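Side-chain contacts in putative carboxylesterase (Lactobacillus plantarum WCFS1, PDB 3BJR), which probably hydrolyses carboxylic ester bonds as an alpha/beta-hydrolase-type serine esterase, although its natural substrate is not established: residues 87-92 with 102-107; 207-212 with 276-281; 253-258 with 269-274. One frame throughout, in Å; residues are numbered along the deposited sequence. Where two conformers were deposited one is given.

Contact 1 (87-92 with 102-107); sequences EYTLLT and VLDLGR
Thr89 and Asp104 meet where the loop leaving strand 82-87 passes helix 100-114, one of the helices flanking the mixed central sheet of an alpha/beta-hydrolase fold. Hydrogen bonding carries the contact. A single carboxylate oxygen, Asp104 OD2, takes two donors from Thr89: the backbone N at 2.9 Å, with a fairly straight N-H...O angle of 158°, and the hydroxyl OG1 at 2.6 Å. The two arrive differently, the amide almost head-on to the C-O bond and the hydroxyl through the syn lone pair, on the side of OD1. Thr89 can offer both because its OG1 stands beside its own backbone N (chi1 -53°), while the side chains of Thr89 and Asp104 run roughly perpendicular.

The other oxygen, Asp104 OD1, is hydrogen-bonded to Thr30 OG1. A salt bridge from OD1 to Arg107, one helical turn later, is doubtful, since it is seen in one of two modelled positions of the arginine. With Thr89 and Thr30 the buried carboxylate is engaged at both oxygens, which is consistent with an ionised group.

The remaining contact is van der Waals. Tyr88 turns its ring away toward helix 133-153, near the presumed nucleophile elbow, and its OH bonds Pro57 O. What it presents to helix 100-114 is its backbone and CB, with Tyr88 CA lying 3.7 Å from Asp104 OD2.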
# COMPACT_ATOMS: atom_id res chain seq x y z
N GLU A 87 -22.00 -16.53 6.20
CA GLU A 87 -22.54 -16.15 7.48
C GLU A 87 -21.92 -17.14 8.48
O GLU A 87 -22.35 -18.26 8.62
CB GLU A 87 -24.07 -16.23 7.49
CG GLU A 87 -24.72 -15.26 6.55
CD GLU A 87 -26.23 -15.34 6.62
OE1 GLU A 87 -26.77 -14.94 7.66
OE2 GLU A 87 -26.88 -15.79 5.65
N TYR A 88 -20.83 -16.72 9.11
CA TYR A 88 -20.10 -17.53 10.07
C TYR A 88 -20.67 -17.50 11.49
O TYR A 88 -21.57 -16.73 11.80
CB TYR A 88 -18.63 -17.12 10.08
CG TYR A 88 -18.34 -15.62 10.21
CD1 TYR A 88 -18.35 -14.97 11.45
CD2 TYR A 88 -18.02 -14.86 9.10
CE1 TYR A 88 -18.07 -13.62 11.55
CE2 TYR A 88 -17.76 -13.49 9.20
CZ TYR A 88 -17.80 -12.88 10.43
OH TYR A 88 -17.52 -11.54 10.53
N THR A 89 -20.14 -18.39 12.33
CA THR A 89 -20.55 -18.50 13.74
C THR A 89 -20.33 -17.20 14.47
O THR A 89 -19.28 -16.55 14.34
CB THR A 89 -19.76 -19.62 14.46
OG1 THR A 89 -19.91 -20.81 13.70
CG2 THR A 89 -20.28 -19.86 15.89
N LEU A 90 -21.35 -16.81 15.25
CA LEU A 90 -21.33 -15.57 16.00
C LEU A 90 -21.23 -15.86 17.49
O LEU A 90 -21.34 -17.00 17.92
CB LEU A 90 -22.61 -14.75 15.67
CG LEU A 90 -22.90 -14.44 14.19
CD1 LEU A 90 -24.30 -13.86 14.01
CD2 LEU A 90 -21.87 -13.56 13.65
N LEU A 91 -21.02 -14.82 18.28
CA LEU A 91 -20.94 -14.94 19.75
C LEU A 91 -22.21 -15.48 20.34
O LEU A 91 -22.18 -16.21 21.33
CB LEU A 91 -20.60 -13.60 20.38
CG LEU A 91 -19.13 -13.20 20.18
CD1 LEU A 91 -18.91 -11.66 20.15
CD2 LEU A 91 -18.29 -13.90 21.24
N THR A 92 -23.34 -15.15 19.73
CA THR A 92 -24.64 -15.68 20.16
C THR A 92 -24.82 -17.17 19.87
O THR A 92 -25.60 -17.83 20.53
CB THR A 92 -25.81 -14.89 19.54
OG1 THR A 92 -25.49 -14.56 18.18
CG2 THR A 92 -26.08 -13.60 20.35
N VAL A 102 -13.08 -19.48 11.47
CA VAL A 102 -11.97 -19.86 10.60
C VAL A 102 -12.25 -21.28 10.06
O VAL A 102 -12.00 -21.57 8.89
CB VAL A 102 -10.63 -19.86 11.37
CG1 VAL A 102 -9.54 -20.33 10.47
CG2 VAL A 102 -10.30 -18.47 11.96
N LEU A 103 -12.75 -22.15 10.94
CA LEU A 103 -13.15 -23.48 10.58
C LEU A 103 -14.32 -23.42 9.60
O LEU A 103 -14.29 -24.09 8.58
CB LEU A 103 -13.54 -24.27 11.83
CG LEU A 103 -12.43 -24.55 12.83
CD1 LEU A 103 -13.01 -25.35 13.97
CD2 LEU A 103 -11.24 -25.28 12.19
N ASP A 104 -15.31 -22.57 9.89
CA ASP A 104 -16.47 -22.36 8.99
C ASP A 104 -16.00 -21.99 7.57
O ASP A 104 -16.59 -22.42 6.59
CB ASP A 104 -17.38 -21.23 9.52
CG ASP A 104 -18.19 -21.62 10.75
OD1 ASP A 104 -18.43 -22.82 10.97
OD2 ASP A 104 -18.65 -20.68 11.46
N LEU A 105 -14.99 -21.13 7.46
CA LEU A 105 -14.43 -20.73 6.16
C LEU A 105 -13.84 -21.97 5.45
O LEU A 105 -14.01 -22.15 4.24
CB LEU A 105 -13.40 -19.64 6.32
CG LEU A 105 -12.62 -19.18 5.07
CD1 LEU A 105 -13.60 -18.90 3.91
CD2 LEU A 105 -11.68 -18.00 5.36
N GLY A 106 -13.16 -22.83 6.21
CA GLY A 106 -12.64 -24.08 5.67
C GLY A 106 -13.75 -24.98 5.12
O GLY A 106 -13.63 -25.58 4.03
N ARG A 107 -14.84 -25.07 5.87
CA ARG A 107 -15.98 -25.88 5.45
C ARG A 107 -16.52 -25.35 4.12
O ARG A 107 -16.91 -26.12 3.24
CB ARG A 107 -17.06 -25.85 6.53
CG ARG A 107 -16.63 -26.44 7.87
CD ARG A 107 -17.77 -26.40 8.88
NE ARG A 107 -17.41 -27.05 10.14
CZ ARG A 107 -17.10 -26.45 11.29
NH1 ARG A 107 -17.13 -25.13 11.42
NH2 ARG A 107 -16.82 -27.20 12.36

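Contact 2 (207-212 with 276-281)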
# COMPACT_ATOMS: atom_id res chain seq x y z
N PRO A 207 -0.60 -16.22 -1.75
CA PRO A 207 -0.58 -14.80 -2.15
C PRO A 207 -1.71 -14.00 -1.54
O PRO A 207 -2.87 -14.45 -1.54
CB PRO A 207 -0.69 -14.86 -3.65
CG PRO A 207 0.02 -16.16 -4.01
CD PRO A 207 -0.39 -17.10 -2.92
N THR A 208 -1.37 -12.79 -1.07
CA THR A 208 -2.28 -11.97 -0.31
C THR A 208 -2.37 -10.53 -0.81
O THR A 208 -1.37 -9.84 -0.94
CB THR A 208 -1.83 -11.97 1.17
OG1 THR A 208 -1.73 -13.33 1.63
CG2 THR A 208 -2.81 -11.17 2.11
N PHE A 209 -3.60 -10.08 -1.04
CA PHE A 209 -3.89 -8.72 -1.44
C PHE A 209 -4.54 -8.06 -0.25
O PHE A 209 -5.57 -8.50 0.22
CB PHE A 209 -4.85 -8.66 -2.62
CG PHE A 209 -5.17 -7.29 -3.06
CD1 PHE A 209 -6.20 -6.59 -2.52
CD2 PHE A 209 -4.38 -6.67 -4.04
CE1 PHE A 209 -6.49 -5.29 -2.96
CE2 PHE A 209 -4.67 -5.40 -4.46
CZ PHE A 209 -5.69 -4.70 -3.92
N ILE A 210 -3.95 -6.97 0.22
CA ILE A 210 -4.46 -6.25 1.37
C ILE A 210 -4.67 -4.78 1.05
O ILE A 210 -3.84 -4.15 0.40
CB ILE A 210 -3.47 -6.25 2.55
CG1 ILE A 210 -2.86 -7.61 2.79
CG2 ILE A 210 -4.14 -5.75 3.84
CD1 ILE A 210 -1.57 -7.56 3.62
N TRP A 211 -5.78 -4.24 1.53
CA TRP A 211 -5.99 -2.81 1.56
C TRP A 211 -6.69 -2.42 2.85
O TRP A 211 -7.48 -3.20 3.42
CB TRP A 211 -6.70 -2.26 0.32
CG TRP A 211 -8.16 -2.24 0.34
CD1 TRP A 211 -8.95 -1.16 0.57
CD2 TRP A 211 -9.03 -3.33 0.05
NE1 TRP A 211 -10.27 -1.53 0.48
CE2 TRP A 211 -10.34 -2.85 0.13
CE3 TRP A 211 -8.82 -4.65 -0.29
CZ2 TRP A 211 -11.45 -3.66 -0.08
CZ3 TRP A 211 -9.91 -5.45 -0.52
CH2 TRP A 211 -11.21 -4.96 -0.40
N THR A 212 -6.32 -1.25 3.35
CA THR A 212 -6.96 -0.72 4.57
C THR A 212 -6.85 0.80 4.56
O THR A 212 -6.42 1.43 3.54
CB THR A 212 -6.41 -1.39 5.87
OG1 THR A 212 -7.30 -1.12 6.98
CG2 THR A 212 -5.07 -0.92 6.19
N LEU A 276 -8.90 -6.66 -8.55
CA LEU A 276 -9.21 -7.43 -9.74
C LEU A 276 -7.99 -7.59 -10.63
O LEU A 276 -7.77 -8.65 -11.19
CB LEU A 276 -10.37 -6.79 -10.52
CG LEU A 276 -11.74 -6.77 -9.84
CD1 LEU A 276 -12.70 -5.91 -10.63
CD2 LEU A 276 -12.28 -8.17 -9.68
N GLU A 277 -7.21 -6.54 -10.79
CA GLU A 277 -6.00 -6.61 -11.59
C GLU A 277 -4.97 -7.58 -10.99
O GLU A 277 -4.35 -8.34 -11.70
CB GLU A 277 -5.39 -5.24 -11.76
CG GLU A 277 -6.22 -4.31 -12.60
CD GLU A 277 -5.48 -3.04 -12.99
OE1 GLU A 277 -4.30 -2.88 -12.62
OE2 GLU A 277 -6.10 -2.19 -13.68
N TRP A 278 -4.82 -7.53 -9.68
CA TRP A 278 -3.91 -8.41 -8.97
C TRP A 278 -4.35 -9.86 -9.09
O TRP A 278 -3.53 -10.73 -9.36
CB TRP A 278 -3.82 -8.00 -7.51
CG TRP A 278 -2.87 -8.81 -6.72
CD1 TRP A 278 -1.51 -8.66 -6.63
CD2 TRP A 278 -3.22 -9.89 -5.86
NE1 TRP A 278 -1.00 -9.60 -5.76
CE2 TRP A 278 -2.04 -10.34 -5.26
CE3 TRP A 278 -4.43 -10.52 -5.53
CZ2 TRP A 278 -2.02 -11.39 -4.40
CZ3 TRP A 278 -4.41 -11.53 -4.65
CH2 TRP A 278 -3.22 -11.98 -4.11
N LEU A 279 -5.64 -10.11 -8.92
CA LEU A 279 -6.17 -11.45 -9.07
C LEU A 279 -5.93 -11.98 -10.51
O LEU A 279 -5.50 -13.11 -10.67
CB LEU A 279 -7.68 -11.49 -8.71
CG LEU A 279 -8.05 -11.41 -7.23
CD1 LEU A 279 -9.54 -11.11 -6.98
CD2 LEU A 279 -7.62 -12.71 -6.53
N ALA A 280 -6.20 -11.16 -11.52
CA ALA A 280 -6.02 -11.53 -12.92
C ALA A 280 -4.57 -11.79 -13.30
O ALA A 280 -4.28 -12.71 -14.07
CB ALA A 280 -6.61 -10.45 -13.82
N ASP A 281 -3.66 -10.97 -12.80
CA ASP A 281 -2.25 -11.10 -13.11
C ASP A 281 -1.62 -12.28 -12.37
O ASP A 281 -0.53 -12.68 -12.70
CB ASP A 281 -1.51 -9.81 -12.75
CG ASP A 281 -0.08 -9.77 -13.31
OD1 ASP A 281 0.06 -9.70 -14.56
OD2 ASP A 281 0.88 -9.75 -12.49
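The indole of Trp278, packed against Phe209, makes the dense part of this contact, in which the C-terminal helix 270-281 of an alpha/beta-hydrolase fold covers strand 208-213 of the central sheet. The methylene of Phe209 lies over one face of the indole: CB is 3.5 Å from Trp278 CE3 and 3.7 Å from the centroid of the six-membered ring, 20° off its normal, a close CH-pi contact offset toward the rim. Both residues hold CG anti to the backbone N, with chi1 near 180°, and their side chains run alongside one another in opposing senses. Phe209 CD2 lies 3.7 Å from Trp278 CG, at the root of the indole. The rings themselves meet obliquely, their planes at 46°.

Packing is thinner toward the start of the strand. There the far edge of the indole meets partly exposed Pro207, with Trp278 CH2 3.6 Å from Pro207 O near the ring plane and Trp278 CZ2 3.8 Å from Pro207 CB. Glu277, Ala280 and Asp281 are exposed, and this side of the helix includes a subunit contact: Asp281 OD2 makes a salt bridge with Lys244 of the second subunit.

No hydrogen bond joins the two segments. Their cohesion rests on dispersion and weak C-H donation to the indole, so shape and apolar surface, rather than paired polar groups, probably govern how these two segments meet.

Contact 3 (253-258 with 269-274); sequences ANAQTA and AHWLTL
A small, partly buried apolar contact between two helices, this pairing sets Ala255, near the end of helix 248-257, against Trp271 in the first turn of helix 270-281. Methyl and carbonyl of Ala255 approach the indole differently. Ala255 CB stands above the ring plane, just outside the rim, 3.7 Å from Trp271 NE1 and 3.9 Å from Trp271 CZ2, whereas Ala255 O approaches Trp271 CZ2 at 3.5 Å in the plane of the ring. No hydrogen bond crosses between the segments. Here the indole offers a carbon-bound hydrogen to the carbonyl edge-on, at most a weak polar attraction, and the methyl supplies the apolar part.

The first torsion of Trp271 explains this reach: with chi1 at 65°, CG is flanked by both the backbone N and C, which carries the ring across to the neighbouring helix. CB of the next residue, Leu272, lies over the other face of the indole from Ala255 CB. In the alpha/beta-hydrolase fold suggested by the sheet and by the family, helix 270-281 is the C-terminal helix packed on the central sheet, and helix 248-257 follows the last strand. Trp271 thus lies between elements, touching Leu72 of helix 66-77 and meeting the ring of Trp211 on strand 208-213 with nearly parallel planes.

A second, looser touch lies at the more exposed end of the contact. The methyl Ala269 CB comes within 4.0 Å of Ala258 O, bringing the residue that has just left helical geometry beside the one at the N-cap position of helix 270-281.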
# COMPACT_ATOMS: atom_id res chain seq x y z
N ALA A 253 -18.28 0.99 4.68
CA ALA A 253 -19.60 1.43 4.20
C ALA A 253 -19.46 1.95 2.78
O ALA A 253 -20.25 1.61 1.91
CB ALA A 253 -20.19 2.51 5.10
N ASN A 254 -18.45 2.81 2.54
CA ASN A 254 -18.20 3.32 1.20
C ASN A 254 -17.88 2.20 0.20
O ASN A 254 -18.45 2.20 -0.88
CB ASN A 254 -17.10 4.39 1.19
CG ASN A 254 -17.58 5.72 1.79
OD1 ASN A 254 -18.79 6.01 1.80
ND2 ASN A 254 -16.64 6.51 2.29
N ALA A 255 -17.02 1.25 0.58
CA ALA A 255 -16.65 0.08 -0.26
C ALA A 255 -17.89 -0.70 -0.74
O ALA A 255 -17.98 -1.11 -1.89
CB ALA A 255 -15.72 -0.86 0.52
N GLN A 256 -18.81 -0.92 0.18
CA GLN A 256 -20.07 -1.59 -0.09
C GLN A 256 -20.99 -0.75 -0.97
O GLN A 256 -21.49 -1.18 -2.01
CB GLN A 256 -20.78 -1.87 1.25
CG GLN A 256 -22.29 -1.99 1.15
CD GLN A 256 -22.94 -2.03 2.49
OE1 GLN A 256 -22.26 -2.12 3.51
NE2 GLN A 256 -24.28 -1.98 2.51
N THR A 257 -21.22 0.47 -0.50
CA THR A 257 -22.18 1.43 -1.06
C THR A 257 -21.74 2.14 -2.33
O THR A 257 -22.59 2.58 -3.09
CB THR A 257 -22.49 2.56 0.02
OG1 THR A 257 -23.16 1.98 1.16
CG2 THR A 257 -23.34 3.73 -0.56
N ALA A 258 -20.43 2.22 -2.57
CA ALA A 258 -19.91 3.07 -3.64
C ALA A 258 -18.75 2.51 -4.48
O ALA A 258 -17.78 3.23 -4.79
CB ALA A 258 -19.51 4.47 -3.01
N ALA A 269 -14.47 1.76 -7.77
CA ALA A 269 -13.56 2.17 -6.70
C ALA A 269 -12.14 1.59 -6.93
O ALA A 269 -11.99 0.45 -7.40
CB ALA A 269 -14.11 1.72 -5.36
N HIS A 270 -11.09 2.36 -6.61
CA HIS A 270 -9.73 1.90 -6.88
C HIS A 270 -9.38 0.60 -6.15
O HIS A 270 -8.65 -0.21 -6.70
CB HIS A 270 -8.66 2.97 -6.58
CG HIS A 270 -8.76 4.19 -7.43
ND1 HIS A 270 -8.86 5.46 -6.91
CD2 HIS A 270 -8.84 4.32 -8.78
CE1 HIS A 270 -8.95 6.33 -7.90
NE2 HIS A 270 -8.96 5.66 -9.04
N TRP A 271 -9.88 0.39 -4.94
CA TRP A 271 -9.55 -0.86 -4.25
C TRP A 271 -10.02 -2.06 -5.08
O TRP A 271 -9.35 -3.06 -5.13
CB TRP A 271 -10.16 -0.95 -2.86
CG TRP A 271 -11.63 -0.99 -2.81
CD1 TRP A 271 -12.45 0.06 -2.59
CD2 TRP A 271 -12.48 -2.14 -2.92
NE1 TRP A 271 -13.75 -0.35 -2.59
CE2 TRP A 271 -13.80 -1.69 -2.80
CE3 TRP A 271 -12.25 -3.50 -3.14
CZ2 TRP A 271 -14.89 -2.55 -2.88
CZ3 TRP A 271 -13.33 -4.35 -3.21
CH2 TRP A 271 -14.63 -3.87 -3.07
N LEU A 272 -11.17 -1.93 -5.75
CA LEU A 272 -11.70 -3.01 -6.57
C LEU A 272 -10.88 -3.14 -7.86
O LEU A 272 -10.47 -4.22 -8.22
CB LEU A 272 -13.19 -2.79 -6.86
CG LEU A 272 -13.92 -3.93 -7.58
CD1 LEU A 272 -13.86 -5.33 -6.87
CD2 LEU A 272 -15.34 -3.46 -7.80
N THR A 273 -10.64 -2.06 -8.57
CA THR A 273 -9.78 -2.15 -9.76
C THR A 273 -8.47 -2.82 -9.43
O THR A 273 -8.03 -3.70 -10.13
CB THR A 273 -9.50 -0.74 -10.31
OG1 THR A 273 -10.75 -0.16 -10.66
CG2 THR A 273 -8.62 -0.79 -11.51
N LEU A 274 -7.89 -2.47 -8.29
CA LEU A 274 -6.58 -2.98 -7.89
C LEU A 274 -6.63 -4.46 -7.52
O LEU A 274 -5.79 -5.25 -7.96
CB LEU A 274 -6.00 -2.12 -6.76
CG LEU A 274 -5.59 -0.68 -7.12
CD1 LEU A 274 -5.16 0.07 -5.85
CD2 LEU A 274 -4.52 -0.66 -8.15

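Contacts 2 and 3 share helix 270-281, whose start lies beside helix 248-257 and whose end packs on strand 208-213. Their centres are about 13 Å apart, and they touch directly where Phe209 CE2 approaches Leu274 O at 3.7 Å; both also reach the second subunit. Contact 1 lies on the opposite side of the chain's centre, about 24 Å from contact 2 and 25 Å from contact 3, centre to centre. Contacts 1 and 2 are buried, contact 3 only partly. Chemistry does not simply follow depth: buried contact 1 is polar, built on a carboxylate, whereas the other two rely on tryptophan rings and apolar groups without a hydrogen bond between their segments.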